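Side-chain contacts in Baccell_00875 (Bacteroides cellulosilyticus DSM 14838, PDB 5NO8), which is a polysaccharide lyase that probably removes the L-rhamnose caps linked to glucuronic acid in complex plant arabinogalactan proteins: residues Leu74-Val79 against Glu201-Gly206; Leu139-Val144 against Pro662-Gly667. All blocks are in the same frame, centred on the assembly; numbering follows the deposited sequence.

Contact 1 (Leu74-Val79 against Glu201-Gly206); sequences LGYFTV and EIWERG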
ATOM      1  N   LEU A  74       0.703  -9.480 -24.614  1.00 12.89           N
ATOM      2  CA  LEU A  74      -0.590 -10.021 -24.905  1.00 12.30           C
ATOM      3  C   LEU A  74      -1.630  -9.175 -24.184  1.00 12.36           C
ATOM      4  O   LEU A  74      -1.290  -8.281 -23.405  1.00 12.70           O
ATOM      5  CB  LEU A  74      -0.698 -11.490 -24.540  1.00 12.55           C
ATOM      6  CG  LEU A  74       0.369 -12.374 -25.206  1.00 13.36           C
ATOM      7  CD1 LEU A  74       0.100 -13.811 -24.803  1.00 14.12           C
ATOM      8  CD2 LEU A  74       0.433 -12.190 -26.721  1.00 13.95           C
ATOM      9  N   GLY A  75      -2.888  -9.399 -24.497  1.00 11.66           N
ATOM     10  CA  GLY A  75      -3.929  -8.557 -23.890  1.00 12.12           C
ATOM     11  C   GLY A  75      -5.301  -8.947 -24.325  1.00 12.42           C
ATOM     12  O   GLY A  75      -5.517 -10.051 -24.836  1.00 12.17           O
ATOM     13  N   TYR A  76      -6.237  -8.033 -24.111  1.00 12.18           N
ATOM     14  CA  TYR A  76      -7.645  -8.289 -24.339  1.00 12.25           C
ATOM     15  C   TYR A  76      -8.442  -7.014 -24.518  1.00 12.43           C
ATOM     16  O   TYR A  76      -7.981  -5.925 -24.212  1.00 12.30           O
ATOM     17  CB  TYR A  76      -8.225  -9.128 -23.170  1.00 12.07           C
ATOM     18  CG  TYR A  76      -8.006  -8.504 -21.806  1.00 12.53           C
ATOM     19  CD1 TYR A  76      -8.870  -7.541 -21.319  1.00 12.68           C
ATOM     20  CD2 TYR A  76      -6.923  -8.879 -21.004  1.00 13.00           C
ATOM     21  CE1 TYR A  76      -8.661  -6.974 -20.073  1.00 12.60           C
ATOM     22  CE2 TYR A  76      -6.690  -8.297 -19.759  1.00 12.85           C
ATOM     23  CZ  TYR A  76      -7.585  -7.355 -19.294  1.00 13.19           C
ATOM     24  OH  TYR A  76      -7.380  -6.783 -18.075  1.00 12.90           O
ATOM     25  N   PHE A  77      -9.650  -7.168 -25.042  1.00 12.09           N
ATOM     26  CA  PHE A  77     -10.571  -6.057 -25.191  1.00 12.97           C
ATOM     27  C   PHE A  77     -11.949  -6.632 -25.393  1.00 12.34           C
ATOM     28  O   PHE A  77     -12.110  -7.795 -25.809  1.00 11.31           O
ATOM     29  CB  PHE A  77     -10.186  -5.146 -26.369  1.00 14.36           C
ATOM     30  CG  PHE A  77     -10.111  -5.868 -27.686  1.00 16.48           C
ATOM     31  CD1 PHE A  77     -11.259  -6.135 -28.404  1.00 17.88           C
ATOM     32  CD2 PHE A  77      -8.902  -6.320 -28.184  1.00 20.22           C
ATOM     33  CE1 PHE A  77     -11.209  -6.820 -29.617  1.00 19.78           C
ATOM     34  CE2 PHE A  77      -8.857  -6.999 -29.397  1.00 20.42           C
ATOM     35  CZ  PHE A  77     -10.006  -7.250 -30.101  1.00 19.58           C
ATOM     36  N   THR A  78     -12.943  -5.825 -25.083  1.00 11.32           N
ATOM     37  CA  THR A  78     -14.319  -6.156 -25.376  1.00 11.81           C
ATOM     38  C   THR A  78     -14.773  -5.296 -26.525  1.00 11.66           C
ATOM     39  O   THR A  78     -14.810  -4.074 -26.399  1.00 11.79           O
ATOM     40  CB  THR A  78     -15.191  -5.960 -24.135  1.00 12.45           C
ATOM     41  OG1 THR A  78     -14.734  -6.844 -23.106  1.00 12.64           O
ATOM     42  CG2 THR A  78     -16.660  -6.231 -24.444  1.00 12.88           C
ATOM     43  N   VAL A  79     -15.192  -5.916 -27.618  1.00 11.84           N
ATOM     44  CA  VAL A  79     -15.597  -5.195 -28.803  1.00 12.46           C
ATOM     45  C   VAL A  79     -17.120  -5.187 -28.886  1.00 12.70           C
ATOM     46  O   VAL A  79     -17.791  -6.209 -28.712  1.00 11.93           O
ATOM     47  CB  VAL A  79     -14.905  -5.677 -30.096  1.00 14.41           C
ATOM     48  CG1 VAL A  79     -15.090  -7.128 -30.342  1.00 15.87           C
ATOM     49  CG2 VAL A  79     -15.387  -4.877 -31.298  1.00 14.85           C
ATOM     50  N   GLU A 201      -5.498  -3.513 -13.844  1.00 12.76           N
ATOM     51  CA  GLU A 201      -6.218  -4.622 -13.276  1.00 13.62           C
ATOM     52  C   GLU A 201      -5.245  -5.632 -12.743  1.00 13.67           C
ATOM     53  O   GLU A 201      -4.084  -5.663 -13.141  1.00 12.75           O
ATOM     54  CB  GLU A 201      -7.067  -5.301 -14.333  1.00 13.88           C
ATOM     55  CG  GLU A 201      -8.246  -4.473 -14.770  1.00 15.11           C
ATOM     56  CD  GLU A 201      -8.962  -5.097 -15.950  1.00 15.62           C
ATOM     57  OE1 GLU A 201      -9.755  -6.028 -15.711  1.00 15.85           O
ATOM     58  OE2 GLU A 201      -8.699  -4.678 -17.109  1.00 16.14           O
ATOM     59  N   ILE A 202      -5.753  -6.474 -11.861  1.00 13.58           N
ATOM     60  CA  ILE A 202      -4.979  -7.555 -11.281  1.00 13.40           C
ATOM     61  C   ILE A 202      -5.698  -8.846 -11.639  1.00 13.77           C
ATOM     62  O   ILE A 202      -6.924  -8.966 -11.470  1.00 14.64           O
ATOM     63  CB  ILE A 202      -4.851  -7.422  -9.736  1.00 13.79           C
ATOM     64  CG1 ILE A 202      -4.035  -6.202  -9.341  1.00 13.42           C
ATOM     65  CG2 ILE A 202      -4.227  -8.674  -9.103  1.00 14.65           C
ATOM     66  CD1 ILE A 202      -2.587  -6.228  -9.731  1.00 13.65           C
ATOM     67  N   TRP A 203      -4.920  -9.823 -12.097  1.00 13.52           N
ATOM     68  CA  TRP A 203      -5.428 -11.153 -12.403  1.00 13.54           C
ATOM     69  C   TRP A 203      -4.701 -12.205 -11.566  1.00 14.05           C
ATOM     70  O   TRP A 203      -3.576 -11.973 -11.133  1.00 13.64           O
ATOM     71  CB  TRP A 203      -5.270 -11.474 -13.907  1.00 13.51           C
ATOM     72  CG  TRP A 203      -6.040 -10.581 -14.778  1.00 13.15           C
ATOM     73  CD1 TRP A 203      -5.595  -9.458 -15.395  1.00 13.86           C
ATOM     74  CD2 TRP A 203      -7.406 -10.705 -15.104  1.00 13.44           C
ATOM     75  NE1 TRP A 203      -6.609  -8.884 -16.117  1.00 13.84           N
ATOM     76  CE2 TRP A 203      -7.739  -9.618 -15.941  1.00 13.56           C
ATOM     77  CE3 TRP A 203      -8.391 -11.642 -14.785  1.00 13.67           C
ATOM     78  CZ2 TRP A 203      -9.022  -9.445 -16.472  1.00 14.03           C
ATOM     79  CZ3 TRP A 203      -9.654 -11.456 -15.266  1.00 13.77           C
ATOM     80  CH2 TRP A 203      -9.964 -10.369 -16.118  1.00 14.04           C
ATOM     81  N   GLU A 204      -5.377 -13.337 -11.348  1.00 14.73           N
ATOM     82  CA  GLU A 204      -4.820 -14.533 -10.669  1.00 15.90           C
ATOM     83  C   GLU A 204      -4.495 -14.334  -9.176  1.00 17.09           C
ATOM     84  O   GLU A 204      -3.378 -14.600  -8.688  1.00 18.13           O
ATOM     85  CB  GLU A 204      -3.620 -15.083 -11.426  1.00 16.65           C
ATOM     86  CG  GLU A 204      -3.903 -15.437 -12.875  1.00 17.29           C
ATOM     87  CD  GLU A 204      -4.910 -16.571 -13.011  1.00 19.45           C
ATOM     88  OE1 GLU A 204      -4.981 -17.414 -12.095  1.00 21.10           O
ATOM     89  OE2 GLU A 204      -5.652 -16.621 -14.009  1.00 21.08           O
ATOM     90  N   ARG A 205      -5.494 -13.871  -8.453  1.00 17.28           N
ATOM     91  CA  ARG A 205      -5.450 -13.914  -6.997  1.00 17.91           C
ATOM     92  C   ARG A 205      -6.409 -14.987  -6.480  1.00 19.01           C
ATOM     93  O   ARG A 205      -7.417 -15.310  -7.125  1.00 18.81           O
ATOM     94  CB  ARG A 205      -5.806 -12.558  -6.412  1.00 18.56           C
ATOM     95  CG  ARG A 205      -4.895 -11.431  -6.883  1.00 17.84           C
ATOM     96  CD  ARG A 205      -3.415 -11.662  -6.576  1.00 17.85           C
ATOM     97  NE  ARG A 205      -3.086 -11.910  -5.157  1.00 18.54           N
ATOM     98  CZ  ARG A 205      -2.842 -10.978  -4.225  1.00 18.06           C
ATOM     99  NH1 ARG A 205      -2.907  -9.674  -4.509  1.00 18.17           N
ATOM    100  NH2 ARG A 205      -2.560 -11.348  -2.964  1.00 18.19           N
ATOM    101  N   GLY A 206      -6.112 -15.501  -5.294  1.00 19.98           N
ATOM    102  CA  GLY A 206      -6.964 -16.528  -4.668  1.00 20.84           C
ATOM    103  C   GLY A 206      -6.239 -17.309  -3.605  1.00 21.33           C
ATOM    104  O   GLY A 206      -5.009 -17.406  -3.620  1.00 19.85           O
TER
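Y76 reaches with its phenol hydroxyl to E201 and W203, which lie two residues apart on strand 199-203. Strands 75-81 and 199-203 belong to one mixed beta-sheet, with strands 137-145 and 217-221 between them. A side chain of strand 75-81 here meets side chains of strand 199-203 across the two strands between. The CG of Y76 sits between its backbone N and carbonyl carbon (chi1 55°), and this rotamer turns the ring toward strand 199-203, hydroxyl end foremost.

E201 comes from the opposite direction. Y76 OH donates a hydrogen bond of 2.7 Å to E201 OE2. The carboxylate stands nearly perpendicular to the phenol ring, with the planes 88° apart. OE2 lies at the edge of the ring, near its plane. The hydroxyl meets OE2 from well above the carboxylate plane. D221 OD1 also lies close to OE2.

W203 approaches obliquely, and its ring plane is turned 85° from that of Y76. What joins the two rings is the indole N-H: W203 NE1 donates to Y76 OH over 3.0 Å. The phenol oxygen lies almost in the indole plane, and the bond is somewhat bent. This oxygen therefore accepts from one residue and donates to the other, which leaves its O-H directed at E201.

K87 makes a cation-pi contact with the Y76 ring, and A219 of strand 217-221 touches both Y76 and W203. Beside the indole hydrogen bond, W203 CZ2 packs 3.8 Å from Y76 CZ.

Contact 2 (Leu139-Val144 against Pro662-Gly667); sequences LYDVAV and PYKIDG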
ATOM      1  N   LEU A 139     -14.478  -0.206 -28.154  1.00 13.25           N
ATOM      2  CA  LEU A 139     -13.679  -1.166 -27.401  1.00 13.89           C
ATOM      3  C   LEU A 139     -13.730  -0.750 -25.943  1.00 13.39           C
ATOM      4  O   LEU A 139     -13.443   0.410 -25.636  1.00 13.77           O
ATOM      5  CB  LEU A 139     -12.212  -1.176 -27.864  1.00 15.18           C
ATOM      6  CG  LEU A 139     -11.999  -1.522 -29.363  1.00 17.00           C
ATOM      7  CD1 LEU A 139     -10.519  -1.584 -29.712  1.00 18.36           C
ATOM      8  CD2 LEU A 139     -12.708  -2.832 -29.709  1.00 17.55           C
ATOM      9  N   TYR A 140     -14.087  -1.682 -25.070  1.00 12.06           N
ATOM     10  CA  TYR A 140     -14.117  -1.448 -23.658  1.00 12.55           C
ATOM     11  C   TYR A 140     -13.163  -2.417 -22.967  1.00 13.31           C
ATOM     12  O   TYR A 140     -12.916  -3.529 -23.461  1.00 12.38           O
ATOM     13  CB  TYR A 140     -15.520  -1.672 -23.142  1.00 12.67           C
ATOM     14  CG  TYR A 140     -16.557  -0.724 -23.642  1.00 12.98           C
ATOM     15  CD1 TYR A 140     -16.788   0.491 -22.983  1.00 13.86           C
ATOM     16  CD2 TYR A 140     -17.314  -0.996 -24.769  1.00 12.95           C
ATOM     17  CE1 TYR A 140     -17.767   1.350 -23.412  1.00 13.27           C
ATOM     18  CE2 TYR A 140     -18.293  -0.121 -25.216  1.00 12.78           C
ATOM     19  CZ  TYR A 140     -18.498   1.062 -24.526  1.00 14.03           C
ATOM     20  OH  TYR A 140     -19.479   1.922 -24.921  1.00 14.39           O
ATOM     21  N   ASP A 141     -12.647  -2.019 -21.801  1.00 13.16           N
ATOM     22  CA  ASP A 141     -11.747  -2.879 -21.020  1.00 13.81           C
ATOM     23  C   ASP A 141     -10.627  -3.438 -21.900  1.00 13.71           C
ATOM     24  O   ASP A 141     -10.410  -4.651 -22.012  1.00 12.64           O
ATOM     25  CB  ASP A 141     -12.545  -3.975 -20.310  1.00 14.94           C
ATOM     26  CG  ASP A 141     -13.153  -3.483 -19.000  1.00 16.74           C
ATOM     27  OD1 ASP A 141     -13.420  -2.250 -18.911  1.00 18.65           O
ATOM     28  OD2 ASP A 141     -13.305  -4.300 -18.047  1.00 16.40           O
ATOM     29  N   VAL A 142      -9.936  -2.505 -22.506  1.00 13.56           N
ATOM     30  CA  VAL A 142      -8.791  -2.776 -23.372  1.00 14.50           C
ATOM     31  C   VAL A 142      -7.557  -2.759 -22.462  1.00 14.27           C
ATOM     32  O   VAL A 142      -7.344  -1.788 -21.744  1.00 13.46           O
ATOM     33  CB  VAL A 142      -8.617  -1.678 -24.442  1.00 15.52           C
ATOM     34  CG1 VAL A 142      -7.451  -2.026 -25.378  1.00 15.53           C
ATOM     35  CG2 VAL A 142      -9.917  -1.466 -25.200  1.00 16.26           C
ATOM     36  N   ALA A 143      -6.766  -3.828 -22.481  1.00 13.14           N
ATOM     37  CA  ALA A 143      -5.604  -3.905 -21.585  1.00 12.80           C
ATOM     38  C   ALA A 143      -4.481  -4.727 -22.173  1.00 12.74           C
ATOM     39  O   ALA A 143      -4.718  -5.603 -22.983  1.00 12.90           O
ATOM     40  CB  ALA A 143      -6.001  -4.442 -20.213  1.00 12.91           C
ATOM     41  N   VAL A 144      -3.248  -4.378 -21.790  1.00 12.28           N
ATOM     42  CA  VAL A 144      -2.068  -5.128 -22.177  1.00 11.79           C
ATOM     43  C   VAL A 144      -1.506  -5.740 -20.892  1.00 12.20           C
ATOM     44  O   VAL A 144      -1.303  -5.040 -19.882  1.00 11.98           O
ATOM     45  CB  VAL A 144      -1.023  -4.226 -22.848  1.00 12.25           C
ATOM     46  CG1 VAL A 144       0.269  -4.986 -23.168  1.00 12.86           C
ATOM     47  CG2 VAL A 144      -1.582  -3.593 -24.099  1.00 12.29           C
ATOM     48  N   PRO A 662      -7.231  -1.269  -7.474  1.00 13.14           N
ATOM     49  CA  PRO A 662      -7.269  -1.443  -8.935  1.00 12.83           C
ATOM     50  C   PRO A 662      -8.659  -1.314  -9.531  1.00 12.40           C
ATOM     51  O   PRO A 662      -9.649  -1.415  -8.820  1.00 13.05           O
ATOM     52  CB  PRO A 662      -6.739  -2.864  -9.148  1.00 13.27           C
ATOM     53  CG  PRO A 662      -5.998  -3.187  -7.902  1.00 13.44           C
ATOM     54  CD  PRO A 662      -6.744  -2.483  -6.803  1.00 13.78           C
ATOM     55  N   TYR A 663      -8.716  -1.154 -10.841  1.00 12.09           N
ATOM     56  CA  TYR A 663      -9.969  -1.049 -11.553  1.00 12.42           C
ATOM     57  C   TYR A 663     -10.824  -2.282 -11.308  1.00 12.11           C
ATOM     58  O   TYR A 663     -12.007  -2.180 -10.981  1.00 11.88           O
ATOM     59  CB  TYR A 663      -9.666  -0.863 -13.044  1.00 13.20           C
ATOM     60  CG  TYR A 663     -10.863  -0.924 -13.978  1.00 13.64           C
ATOM     61  CD1 TYR A 663     -11.941  -0.083 -13.819  1.00 14.86           C
ATOM     62  CD2 TYR A 663     -10.843  -1.764 -15.069  1.00 15.00           C
ATOM     63  CE1 TYR A 663     -13.026  -0.120 -14.686  1.00 16.65           C
ATOM     64  CE2 TYR A 663     -11.909  -1.851 -15.943  1.00 15.81           C
ATOM     65  CZ  TYR A 663     -13.003  -1.025 -15.763  1.00 16.22           C
ATOM     66  OH  TYR A 663     -14.057  -1.138 -16.652  1.00 17.83           O
ATOM     67  N   LYS A 664     -10.214  -3.440 -11.526  1.00 11.97           N
ATOM     68  CA  LYS A 664     -10.831  -4.735 -11.283  1.00 12.76           C
ATOM     69  C   LYS A 664      -9.790  -5.715 -10.801  1.00 13.07           C
ATOM     70  O   LYS A 664      -8.582  -5.539 -11.009  1.00 12.57           O
ATOM     71  CB  LYS A 664     -11.472  -5.297 -12.556  1.00 12.96           C
ATOM     72  CG  LYS A 664     -12.662  -4.493 -13.059  1.00 13.34           C
ATOM     73  CD  LYS A 664     -13.212  -4.989 -14.377  1.00 14.12           C
ATOM     74  CE  LYS A 664     -14.481  -4.227 -14.732  1.00 14.94           C
ATOM     75  NZ  LYS A 664     -15.074  -4.633 -16.030  1.00 15.09           N
ATOM     76  N   ILE A 665     -10.283  -6.735 -10.124  1.00 13.90           N
ATOM     77  CA  ILE A 665      -9.472  -7.850  -9.667  1.00 14.57           C
ATOM     78  C   ILE A 665     -10.172  -9.116 -10.123  1.00 14.45           C
ATOM     79  O   ILE A 665     -11.309  -9.422  -9.700  1.00 13.78           O
ATOM     80  CB  ILE A 665      -9.325  -7.819  -8.136  1.00 16.00           C
ATOM     81  CG1 ILE A 665      -8.611  -6.526  -7.692  1.00 17.93           C
ATOM     82  CG2 ILE A 665      -8.567  -9.061  -7.657  1.00 16.19           C
ATOM     83  CD1 ILE A 665      -9.003  -6.067  -6.311  1.00 20.53           C
ATOM     84  N   ASP A 666      -9.512  -9.857 -11.025  1.00 14.98           N
ATOM     85  CA  ASP A 666     -10.094 -11.066 -11.640  1.00 15.81           C
ATOM     86  C   ASP A 666     -11.485 -10.827 -12.210  1.00 15.97           C
ATOM     87  O   ASP A 666     -12.378 -11.681 -12.106  1.00 16.69           O
ATOM     88  CB  ASP A 666     -10.099 -12.243 -10.648  1.00 16.68           C
ATOM     89  CG  ASP A 666      -8.746 -12.909 -10.535  1.00 19.06           C
ATOM     90  OD1 ASP A 666      -8.146 -13.265 -11.580  1.00 18.95           O
ATOM     91  OD2 ASP A 666      -8.248 -13.013  -9.401  1.00 19.87           O
ATOM     92  N   GLY A 667     -11.669  -9.652 -12.814  1.00 14.42           N
ATOM     93  CA  GLY A 667     -12.927  -9.284 -13.443  1.00 15.23           C
ATOM     94  C   GLY A 667     -13.997  -8.680 -12.556  1.00 15.59           C
ATOM     95  O   GLY A 667     -15.059  -8.266 -13.059  1.00 15.60           O
TER
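D141 uses both of its carboxylate oxygens to hold two consecutive residues, Y663 and K664. It stands at a corner of strand 137-145, where the chain changes direction. Its partners come from the C-terminal part of the chain, so the contact joins sequence regions more than 500 residues apart.

Y663 OH donates to D141 OD1 in a short hydrogen bond of 2.6 Å. It is received on the syn lone pair, the one facing the other oxygen. The carboxylate and phenol planes are 70° apart, and the acid meets the ring at its edge, near its plane.

The other oxygen takes the lysine. K664 NZ forms a salt bridge with D141 OD2 at 2.7 Å. The ammonium also comes from the syn side, but lies 24° out of the carboxylate plane. Beyond CG the lysine is fully extended, and this carries NZ across to the acid. Its CG lies over one face of the Y663 ring, toward the rim, 3.8 Å above the plane.

Two different donors thus restrain the rotation of the carboxylate. R198 adds a long, weak ion pair to OD1 and a cation-pi contact with the Y663 ring. The backbone N of D141 is bound by D224 OD1.

The contact lies near the surface, with a glycerol close to D141. Strand 664-665 runs parallel to strand 199-203, and strand 217-221 lies between that strand and 137-145, touching Y663 through D221.

How the contacts relate
The two contacts lie side by side, with centres about 6 Å apart, in one mixed sheet. Strand 75-81 is antiparallel to 137-145, and 199-203 is parallel to 664-665. Each contact therefore joins one member of the first pair to one of the second. In chain order the segments are 74-79, 139-144, 201-206 and 662-667, so those of the two contacts alternate along the chain. Contact 2 is the one that brings in the C-terminal region, after the long helical part of the chain. D666 ties them together: its backbone N probably bonds I202 O, and its OD1 probably bonds E204 N. The C-terminal segment thereby extends a sheet built mainly from N-terminal strands.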